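PTS system fructose-like EIIB component 3 (Escherichia coli K12, PDB 4TN5) probably relays a phosphoryl group from its EIIA partner to incoming fructose in the phosphoenolpyruvate-dependent sugar phosphotransferase system. Local coordinates at residues L4-A9 with E22-L27; E38-L43 with A71-H76; A57-L62 with S96-V101. All blocks are in the same frame, centred on the assembly; numbering follows the deposited sequence.

Contact 1 (L4-A9 with E22-L27); sequences LVAVTA and ERLEKL
Leu24 of helix 18-30 packs on Ala6 and Leu4 of strand 3-9 in a small, buried, wholly apolar contact inside a beta-alpha-beta unit, the crossover that runs from strand 3-9 through the helix to strand 34-41. The helix lies over the strand, with Leu24 reaching across the space between: Ala6 CA and Leu24 CA, the closest pair of alpha carbons, are 8.7 Å apart. Leu24 meets the strand with a single branch. With CG anti to the backbone N (chi1 -175°), its CD2 methyl comes down on the methyl of Ala6, and CD2 to Ala6 CB is 3.5 Å, a tight fit. The same CD2 lies alongside a branch end of Leu4, at 4.2 Å from Leu4 CD2. Between and beyond these positions, the CB bonds of Val5 and Val7 point away from the helix. Phe87 of helix 84-89 also touches Leu24, so the leucine is shared between sheet and neighbouring helix. No hydrogen bond or charge crosses the contact. Its cohesion therefore comes from close methyl packing, with the shortness of Ala6 letting Leu24 come near the strand.

Contact 2 (E38-L43 with A71-H76); sequences ETQGAL and AERFEH
Glu38 and Arg73 meet across a wide gap between backbones, for the nearest alpha carbons, Gln40 CA and Ala71 CA, are 11.5 Å apart, and long side chains from strand 34-41 and from the short 3-10 turn 71-73 must span the distance. The case illustrates how a buried charge can be held by many small grips. Arg73 takes the carboxylate end-on with two nitrogens: NH1 gives a hydrogen bond of 2.7 Å to Glu38 OE1, on its syn side, and NH2 one of 2.9 Å to Glu38 OE2. The salt bridge is twisted, with the carboxylate and guanidinium planes 44° apart. Glu38 can reach so far because CG stands anti to the backbone N (chi1 174°) and the chain stays extended beyond it. A third donor, Gln40 NE2, meets Glu38 OE2 nearly along its C-O bond at 2.6 Å, and also bonds to Ala69 O. Leu49 N binds Glu38 OE1, while Arg73 NE turns to Gly70 O in its own loop. One face of the guanidinium carries Phe74, whose CZ lies 3.8 Å above the plane, toward the rim. With an alanine in place of Glu38, the Arg73 guanidinium would probably be left without this counter-charge, Gln40 NE2 would lose one of its two acceptors, and Leu49 N its carboxylate partner. The Gln40 side chain lies about 8 Å from that of Cys10, inferred to carry the phosphoryl group as the phosphocysteine intermediate. The whole is a bidentate carboxylate-guanidinium pair joining a sheet strand to the long loop between strands 59-64 and 79-82, within the open alpha/beta fold of the type-2 EIIB domain.

Contact 3 (A57-L62 with S96-V101); sequences ADVALL and SAVRKV
In the helix-on-sheet packing of this open alpha/beta fold, Val98 and Val101 of helix 92-103 lie on Val59 and Leu61 of strand 59-64. This helix belongs to the connection between strands 79-82 and 108-111, yet it reaches past its own crossover to the strand beyond. The axes of the short segments 59-62 and 96-101 approach to 9.0 Å and run at 148°, more antiparallel than parallel. Val59 CA and Val101 CA, the nearest alpha carbons, are 7.3 Å apart.

Every contact between the two segments is apolar. Val59 is used on both branches: CG1 meets Val98 CG1 at 3.8 Å, whereas CG2 turns to Val101 CG1 at 3.9 Å, nearly one helical turn further on. What splits the valine in this way is its first torsion (chi1 60°), which puts CG1 in the crowded position between the backbone N and the carbonyl carbon and CG2 anti to the N. Val98 likewise divides its methyls between two strand residues, and Val101 goes on to touch Val80 of the adjacent strand and Leu110 of the one beyond it.

No hydrogen bond joins the two segments; those of the helix and of the sheet run elsewhere. Val101 N binds Ala97 O in the helix, while Val59 and Leu61 pair through their backbones with Val5 of strand 3-9. Away from the strand, Lys100 packs on Gln106 of the second subunit, so the same helix also meets the dimer partner.

The packing is completed at Leu61, which crosses Val98 at about a right angle, its CD1 methyl lying 4.0 Å from Val98 CG2.

From the N terminus, contact 1 closes first, a short loop in which strand 3-9 is covered by the helix that follows it. The chain then enters strand 34-41, where contact 2 opens; before it closes at 71-76, the chain has passed through 57-62, which opens contact 3, and this closes last, at 96-101 on helix 92-103. Contacts 2 and 3 thus cross, neither nesting in the other, while contact 1 stands in series with both. Strand 3-9 is the common neighbour, since its backbone pairs with strand 34-41 on one flank and strand 59-64 on the other. Helices 18-30 and 92-103 cover one face of the sheet, and Phe74 packs against Val7 and Ala60 on the opposite face.

Contact 1 (L4-A9 with E22-L27)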
loop_
_atom_site.group_PDB
_atom_site.type_symbol
_atom_site.label_atom_id
_atom_site.label_comp_id
_atom_site.label_asym_id
_atom_site.label_seq_id
_atom_site.Cartn_x
_atom_site.Cartn_y
_atom_site.Cartn_z
ATOM N N LEU A 4 13.413 -11.997 3.052
ATOM C CA LEU A 4 13.176 -10.637 2.588
ATOM C C LEU A 4 13.823 -10.401 1.228
ATOM O O LEU A 4 14.957 -10.811 0.997
ATOM C CB LEU A 4 13.754 -9.650 3.607
ATOM C CG LEU A 4 13.753 -8.150 3.302
ATOM C CD1 LEU A 4 12.462 -7.497 3.761
ATOM C CD2 LEU A 4 14.955 -7.478 3.948
ATOM N N VAL A 5 13.101 -9.754 0.319
ATOM C CA VAL A 5 13.712 -9.271 -0.915
ATOM C C VAL A 5 13.770 -7.750 -0.867
ATOM O O VAL A 5 12.907 -7.110 -0.267
ATOM C CB VAL A 5 12.963 -9.741 -2.182
ATOM C CG1 VAL A 5 13.048 -11.254 -2.319
ATOM C CG2 VAL A 5 11.517 -9.275 -2.159
ATOM N N ALA A 6 14.791 -7.170 -1.482
ATOM C CA ALA A 6 14.990 -5.732 -1.371
ATOM C C ALA A 6 15.490 -5.090 -2.655
ATOM O O ALA A 6 16.186 -5.716 -3.454
ATOM C CB ALA A 6 15.936 -5.425 -0.230
ATOM N N VAL A 7 15.123 -3.828 -2.839
ATOM C CA VAL A 7 15.629 -3.035 -3.946
ATOM C C VAL A 7 16.091 -1.677 -3.438
ATOM O O VAL A 7 15.312 -0.924 -2.851
ATOM C CB VAL A 7 14.570 -2.826 -5.043
ATOM C CG1 VAL A 7 15.119 -1.921 -6.132
ATOM C CG2 VAL A 7 14.132 -4.159 -5.628
ATOM N N THR A 8 17.366 -1.375 -3.650
ATOM C CA THR A 8 17.904 -0.069 -3.307
ATOM C C THR A 8 18.156 0.710 -4.590
ATOM O O THR A 8 18.736 0.183 -5.539
ATOM C CB THR A 8 19.208 -0.187 -2.499
ATOM O OG1 THR A 8 20.183 -0.907 -3.261
ATOM C CG2 THR A 8 18.956 -0.924 -1.194
ATOM N N ALA A 9 17.713 1.962 -4.629
ATOM C CA ALA A 9 17.830 2.745 -5.852
ATOM C C ALA A 9 18.251 4.190 -5.615
ATOM O O ALA A 9 17.746 4.864 -4.718
ATOM C CB ALA A 9 16.531 2.696 -6.637
ATOM N N GLU A 22 24.446 -2.586 1.805
ATOM C CA GLU A 22 25.399 -3.033 2.812
ATOM C C GLU A 22 24.769 -3.105 4.195
ATOM O O GLU A 22 24.797 -4.152 4.845
ATOM C CB GLU A 22 26.609 -2.096 2.851
ATOM C CG GLU A 22 27.679 -2.468 3.871
ATOM C CD GLU A 22 28.391 -3.768 3.551
ATOM O OE1 GLU A 22 28.243 -4.279 2.421
ATOM O OE2 GLU A 22 29.113 -4.277 4.434
ATOM N N ARG A 23 24.203 -1.987 4.638
ATOM C CA ARG A 23 23.610 -1.906 5.965
ATOM C C ARG A 23 22.487 -2.922 6.129
ATOM O O ARG A 23 22.354 -3.535 7.180
ATOM C CB ARG A 23 23.099 -0.489 6.251
ATOM C CG ARG A 23 22.608 -0.292 7.679
ATOM C CD ARG A 23 23.321 0.866 8.366
ATOM N NE ARG A 23 22.798 2.171 7.968
ATOM C CZ ARG A 23 23.537 3.271 7.849
ATOM N NH1 ARG A 23 24.838 3.231 8.081
ATOM N NH2 ARG A 23 22.978 4.415 7.493
ATOM N N LEU A 24 21.702 -3.118 5.075
ATOM C CA LEU A 24 20.566 -4.031 5.137
ATOM C C LEU A 24 20.999 -5.493 5.237
ATOM O O LEU A 24 20.407 -6.270 5.986
ATOM C CB LEU A 24 19.654 -3.838 3.928
ATOM C CG LEU A 24 18.370 -4.661 3.962
ATOM C CD1 LEU A 24 17.552 -4.298 5.187
ATOM C CD2 LEU A 24 17.571 -4.426 2.701
ATOM N N GLU A 25 22.027 -5.858 4.478
ATOM C CA GLU A 25 22.555 -7.220 4.498
ATOM C C GLU A 25 22.976 -7.619 5.909
ATOM O O GLU A 25 22.781 -8.760 6.326
ATOM C CB GLU A 25 23.738 -7.350 3.536
ATOM C CG GLU A 25 24.106 -8.785 3.184
ATOM C CD GLU A 25 24.192 -9.013 1.688
ATOM O OE1 GLU A 25 24.010 -8.038 0.928
ATOM O OE2 GLU A 25 24.430 -10.166 1.270
ATOM N N LYS A 26 23.535 -6.669 6.650
ATOM C CA LYS A 26 23.971 -6.940 8.017
ATOM C C LYS A 26 22.900 -6.620 9.063
ATOM O O LYS A 26 23.000 -7.054 10.204
ATOM C CB LYS A 26 25.311 -6.258 8.321
ATOM C CG LYS A 26 25.248 -5.077 9.273
ATOM C CD LYS A 26 26.530 -4.271 9.184
ATOM C CE LYS A 26 26.333 -2.853 9.675
ATOM N NZ LYS A 26 27.637 -2.136 9.771
ATOM N N LEU A 27 21.864 -5.886 8.669
ATOM C CA LEU A 27 20.676 -5.768 9.507
ATOM C C LEU A 27 19.944 -7.101 9.484
ATOM O O LEU A 27 19.288 -7.487 10.450
ATOM C CB LEU A 27 19.737 -4.672 8.995
ATOM C CG LEU A 27 20.161 -3.216 9.185
ATOM C CD1 LEU A 27 19.067 -2.252 8.758
ATOM C CD2 LEU A 27 20.551 -2.977 10.617
#

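Contact 2 (E38-L43 with A71-H76)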
loop_
_atom_site.group_PDB
_atom_site.type_symbol
_atom_site.label_atom_id
_atom_site.label_comp_id
_atom_site.label_asym_id
_atom_site.label_seq_id
_atom_site.Cartn_x
_atom_site.Cartn_y
_atom_site.Cartn_z
ATOM N N GLU A 38 18.264 -6.457 -4.817
ATOM C CA GLU A 38 18.432 -5.952 -6.172
ATOM C C GLU A 38 18.958 -4.526 -6.130
ATOM O O GLU A 38 18.494 -3.705 -5.338
ATOM C CB GLU A 38 17.107 -5.999 -6.935
ATOM C CG GLU A 38 17.156 -5.363 -8.317
ATOM C CD GLU A 38 15.855 -5.524 -9.080
ATOM O OE1 GLU A 38 15.276 -6.630 -9.044
ATOM O OE2 GLU A 38 15.408 -4.543 -9.714
ATOM N N THR A 39 19.936 -4.237 -6.979
ATOM C CA THR A 39 20.506 -2.901 -7.058
ATOM C C THR A 39 20.160 -2.233 -8.382
ATOM O O THR A 39 20.348 -2.815 -9.448
ATOM C CB THR A 39 22.036 -2.935 -6.882
ATOM O OG1 THR A 39 22.359 -2.872 -5.486
ATOM C CG2 THR A 39 22.684 -1.761 -7.599
ATOM N N GLN A 40 19.641 -1.013 -8.306
ATOM C CA GLN A 40 19.370 -0.223 -9.499
ATOM C C GLN A 40 20.112 1.105 -9.415
ATOM O O GLN A 40 19.769 1.967 -8.609
ATOM C CB GLN A 40 17.867 0.008 -9.665
ATOM C CG GLN A 40 17.061 -1.271 -9.843
ATOM C CD GLN A 40 15.585 -1.008 -10.074
ATOM O OE1 GLN A 40 15.171 0.129 -10.299
ATOM N NE2 GLN A 40 14.780 -2.064 -10.020
ATOM N N GLY A 41 21.136 1.259 -10.247
ATOM C CA GLY A 41 21.948 2.462 -10.235
ATOM C C GLY A 41 22.393 2.890 -11.618
ATOM O O GLY A 41 21.887 2.396 -12.625
ATOM N N ALA A 42 23.352 3.811 -11.663
ATOM C CA ALA A 42 23.860 4.341 -12.925
ATOM C C ALA A 42 24.540 3.263 -13.767
ATOM O O ALA A 42 24.677 3.408 -14.982
ATOM C CB ALA A 42 24.816 5.497 -12.667
ATOM N N LEU A 43 24.966 2.186 -13.115
ATOM C CA LEU A 43 25.581 1.062 -13.810
ATOM C C LEU A 43 24.535 0.035 -14.232
ATOM O O LEU A 43 24.866 -1.003 -14.804
ATOM C CB LEU A 43 26.647 0.400 -12.935
ATOM C CG LEU A 43 28.101 0.830 -13.149
ATOM C CD1 LEU A 43 28.262 2.337 -13.020
ATOM C CD2 LEU A 43 29.014 0.106 -12.173
ATOM N N ALA A 71 8.733 -1.907 -10.661
ATOM C CA ALA A 71 7.978 -1.612 -9.445
ATOM C C ALA A 71 6.704 -2.441 -9.498
ATOM O O ALA A 71 6.107 -2.775 -8.474
ATOM C CB ALA A 71 7.652 -0.133 -9.369
ATOM N N GLU A 72 6.312 -2.759 -10.729
ATOM C CA GLU A 72 5.250 -3.696 -11.056
ATOM C C GLU A 72 5.304 -5.001 -10.251
ATOM O O GLU A 72 4.267 -5.598 -9.975
ATOM C CB GLU A 72 5.369 -4.049 -12.549
ATOM C CG GLU A 72 6.675 -4.755 -12.881
ATOM C CD GLU A 72 6.894 -5.017 -14.350
ATOM O OE1 GLU A 72 5.908 -4.972 -15.113
ATOM O OE2 GLU A 72 8.059 -5.228 -14.747
ATOM N N ARG A 73 6.506 -5.455 -9.901
ATOM C CA ARG A 73 6.706 -6.839 -9.485
ATOM C C ARG A 73 6.256 -7.070 -8.056
ATOM O O ARG A 73 6.109 -8.210 -7.613
ATOM C CB ARG A 73 8.181 -7.206 -9.629
ATOM C CG ARG A 73 8.698 -7.145 -11.059
ATOM C CD ARG A 73 10.219 -7.147 -11.089
ATOM N NE ARG A 73 10.774 -5.934 -10.491
ATOM C CZ ARG A 73 12.058 -5.760 -10.191
ATOM N NH1 ARG A 73 12.933 -6.731 -10.417
ATOM N NH2 ARG A 73 12.465 -4.618 -9.654
ATOM N N PHE A 74 6.026 -5.973 -7.346
ATOM C CA PHE A 74 5.790 -6.017 -5.914
ATOM C C PHE A 74 4.357 -5.648 -5.542
ATOM O O PHE A 74 4.058 -5.440 -4.368
ATOM C CB PHE A 74 6.763 -5.069 -5.210
ATOM C CG PHE A 74 8.206 -5.303 -5.569
ATOM C CD1 PHE A 74 8.932 -6.297 -4.937
ATOM C CD2 PHE A 74 8.838 -4.526 -6.529
ATOM C CE1 PHE A 74 10.255 -6.520 -5.256
ATOM C CE2 PHE A 74 10.167 -4.746 -6.852
ATOM C CZ PHE A 74 10.875 -5.744 -6.213
ATOM N N GLU A 75 3.472 -5.569 -6.532
ATOM C CA GLU A 75 2.095 -5.153 -6.263
ATOM C C GLU A 75 1.330 -6.154 -5.394
ATOM O O GLU A 75 0.404 -5.778 -4.676
ATOM C CB GLU A 75 1.332 -4.848 -7.559
ATOM C CG GLU A 75 0.865 -6.067 -8.341
ATOM C CD GLU A 75 0.497 -5.729 -9.775
ATOM O OE1 GLU A 75 -0.222 -4.728 -9.987
ATOM O OE2 GLU A 75 0.926 -6.462 -10.691
ATOM N N HIS A 76 1.729 -7.421 -5.447
ATOM C CA HIS A 76 1.087 -8.454 -4.637
ATOM C C HIS A 76 1.965 -8.927 -3.484
ATOM O O HIS A 76 1.848 -10.066 -3.030
ATOM C CB HIS A 76 0.669 -9.645 -5.500
ATOM C CG HIS A 76 -0.388 -9.318 -6.506
ATOM N ND1 HIS A 76 -1.657 -8.922 -6.145
ATOM C CD2 HIS A 76 -0.369 -9.338 -7.860
ATOM C CE1 HIS A 76 -2.373 -8.704 -7.234
ATOM N NE2 HIS A 76 -1.615 -8.950 -8.287
#

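Contact 3 (A57-L62 with S96-V101)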
loop_
_atom_site.group_PDB
_atom_site.type_symbol
_atom_site.label_atom_id
_atom_site.label_comp_id
_atom_site.label_asym_id
_atom_site.label_seq_id
_atom_site.Cartn_x
_atom_site.Cartn_y
_atom_site.Cartn_z
ATOM N N ALA A 57 9.011 -14.649 -1.044
ATOM C CA ALA A 57 9.446 -13.717 -0.013
ATOM C C ALA A 57 8.268 -13.387 0.890
ATOM O O ALA A 57 7.136 -13.257 0.424
ATOM C CB ALA A 57 10.004 -12.453 -0.639
ATOM N N ASP A 58 8.535 -13.258 2.184
ATOM C CA ASP A 58 7.482 -12.949 3.140
ATOM C C ASP A 58 7.176 -11.455 3.149
ATOM O O ASP A 58 6.079 -11.039 3.522
ATOM C CB ASP A 58 7.875 -13.426 4.537
ATOM C CG ASP A 58 8.098 -14.925 4.598
ATOM O OD1 ASP A 58 7.115 -15.665 4.818
ATOM O OD2 ASP A 58 9.255 -15.362 4.428
ATOM N N VAL A 59 8.152 -10.658 2.726
ATOM C CA VAL A 59 8.003 -9.208 2.675
ATOM C C VAL A 59 9.111 -8.597 1.820
ATOM O O VAL A 59 10.223 -9.122 1.763
ATOM C CB VAL A 59 8.011 -8.591 4.098
ATOM C CG1 VAL A 59 9.319 -8.896 4.807
ATOM C CG2 VAL A 59 7.748 -7.088 4.055
ATOM N N ALA A 60 8.797 -7.503 1.133
ATOM C CA ALA A 60 9.789 -6.790 0.342
ATOM C C ALA A 60 10.150 -5.463 1.001
ATOM O O ALA A 60 9.337 -4.869 1.705
ATOM C CB ALA A 60 9.275 -6.559 -1.071
ATOM N N LEU A 61 11.378 -5.007 0.787
ATOM C CA LEU A 61 11.787 -3.694 1.268
ATOM C C LEU A 61 12.252 -2.837 0.100
ATOM O O LEU A 61 13.185 -3.198 -0.616
ATOM C CB LEU A 61 12.887 -3.808 2.324
ATOM C CG LEU A 61 13.351 -2.480 2.929
ATOM C CD1 LEU A 61 12.168 -1.691 3.463
ATOM C CD2 LEU A 61 14.373 -2.717 4.029
ATOM N N LEU A 62 11.590 -1.703 -0.093
ATOM C CA LEU A 62 11.904 -0.827 -1.212
ATOM C C LEU A 62 12.567 0.455 -0.730
ATOM O O LEU A 62 11.899 1.392 -0.294
ATOM C CB LEU A 62 10.640 -0.518 -2.016
ATOM C CG LEU A 62 9.861 -1.758 -2.458
ATOM C CD1 LEU A 62 8.630 -1.371 -3.262
ATOM C CD2 LEU A 62 10.750 -2.707 -3.250
ATOM N N SER A 96 11.572 -2.582 11.861
ATOM C CA SER A 96 10.478 -2.855 12.794
ATOM C C SER A 96 9.166 -2.574 12.082
ATOM O O SER A 96 8.138 -3.161 12.395
ATOM C CB SER A 96 10.584 -2.013 14.066
ATOM O OG SER A 96 9.360 -2.032 14.785
ATOM N N ALA A 97 9.209 -1.661 11.118
ATOM C CA ALA A 97 8.089 -1.467 10.214
ATOM C C ALA A 97 7.948 -2.726 9.373
ATOM O O ALA A 97 6.849 -3.243 9.188
ATOM C CB ALA A 97 8.328 -0.259 9.326
ATOM N N VAL A 98 9.085 -3.218 8.885
ATOM C CA VAL A 98 9.140 -4.465 8.129
ATOM C C VAL A 98 8.577 -5.634 8.935
ATOM O O VAL A 98 7.890 -6.500 8.394
ATOM C CB VAL A 98 10.587 -4.792 7.676
ATOM C CG1 VAL A 98 10.687 -6.217 7.158
ATOM C CG2 VAL A 98 11.048 -3.808 6.610
ATOM N N ARG A 99 8.845 -5.645 10.235
ATOM C CA ARG A 99 8.449 -6.777 11.066
ATOM C C ARG A 99 6.966 -6.696 11.426
ATOM O O ARG A 99 6.328 -7.713 11.693
ATOM C CB ARG A 99 9.337 -6.872 12.307
ATOM C CG ARG A 99 9.550 -8.297 12.805
ATOM C CD ARG A 99 10.627 -8.364 13.885
ATOM N NE ARG A 99 11.030 -9.737 14.184
ATOM C CZ ARG A 99 10.319 -10.579 14.928
ATOM N NH1 ARG A 99 9.162 -10.191 15.445
ATOM N NH2 ARG A 99 10.763 -11.809 15.153
ATOM N N LYS A 100 6.416 -5.485 11.417
ATOM C CA LYS A 100 4.969 -5.308 11.527
ATOM C C LYS A 100 4.268 -5.836 10.280
ATOM O O LYS A 100 3.388 -6.692 10.368
ATOM C CB LYS A 100 4.595 -3.837 11.740
ATOM C CG LYS A 100 5.103 -3.221 13.036
ATOM C CD LYS A 100 4.722 -1.750 13.127
ATOM C CE LYS A 100 3.857 -1.461 14.348
ATOM N NZ LYS A 100 4.513 -0.494 15.274
ATOM N N VAL A 101 4.674 -5.322 9.122
ATOM C CA VAL A 101 4.137 -5.751 7.834
ATOM C C VAL A 101 4.255 -7.267 7.683
ATOM O O VAL A 101 3.387 -7.920 7.104
ATOM C CB VAL A 101 4.864 -5.041 6.671
ATOM C CG1 VAL A 101 4.418 -5.593 5.333
ATOM C CG2 VAL A 101 4.618 -3.541 6.737
#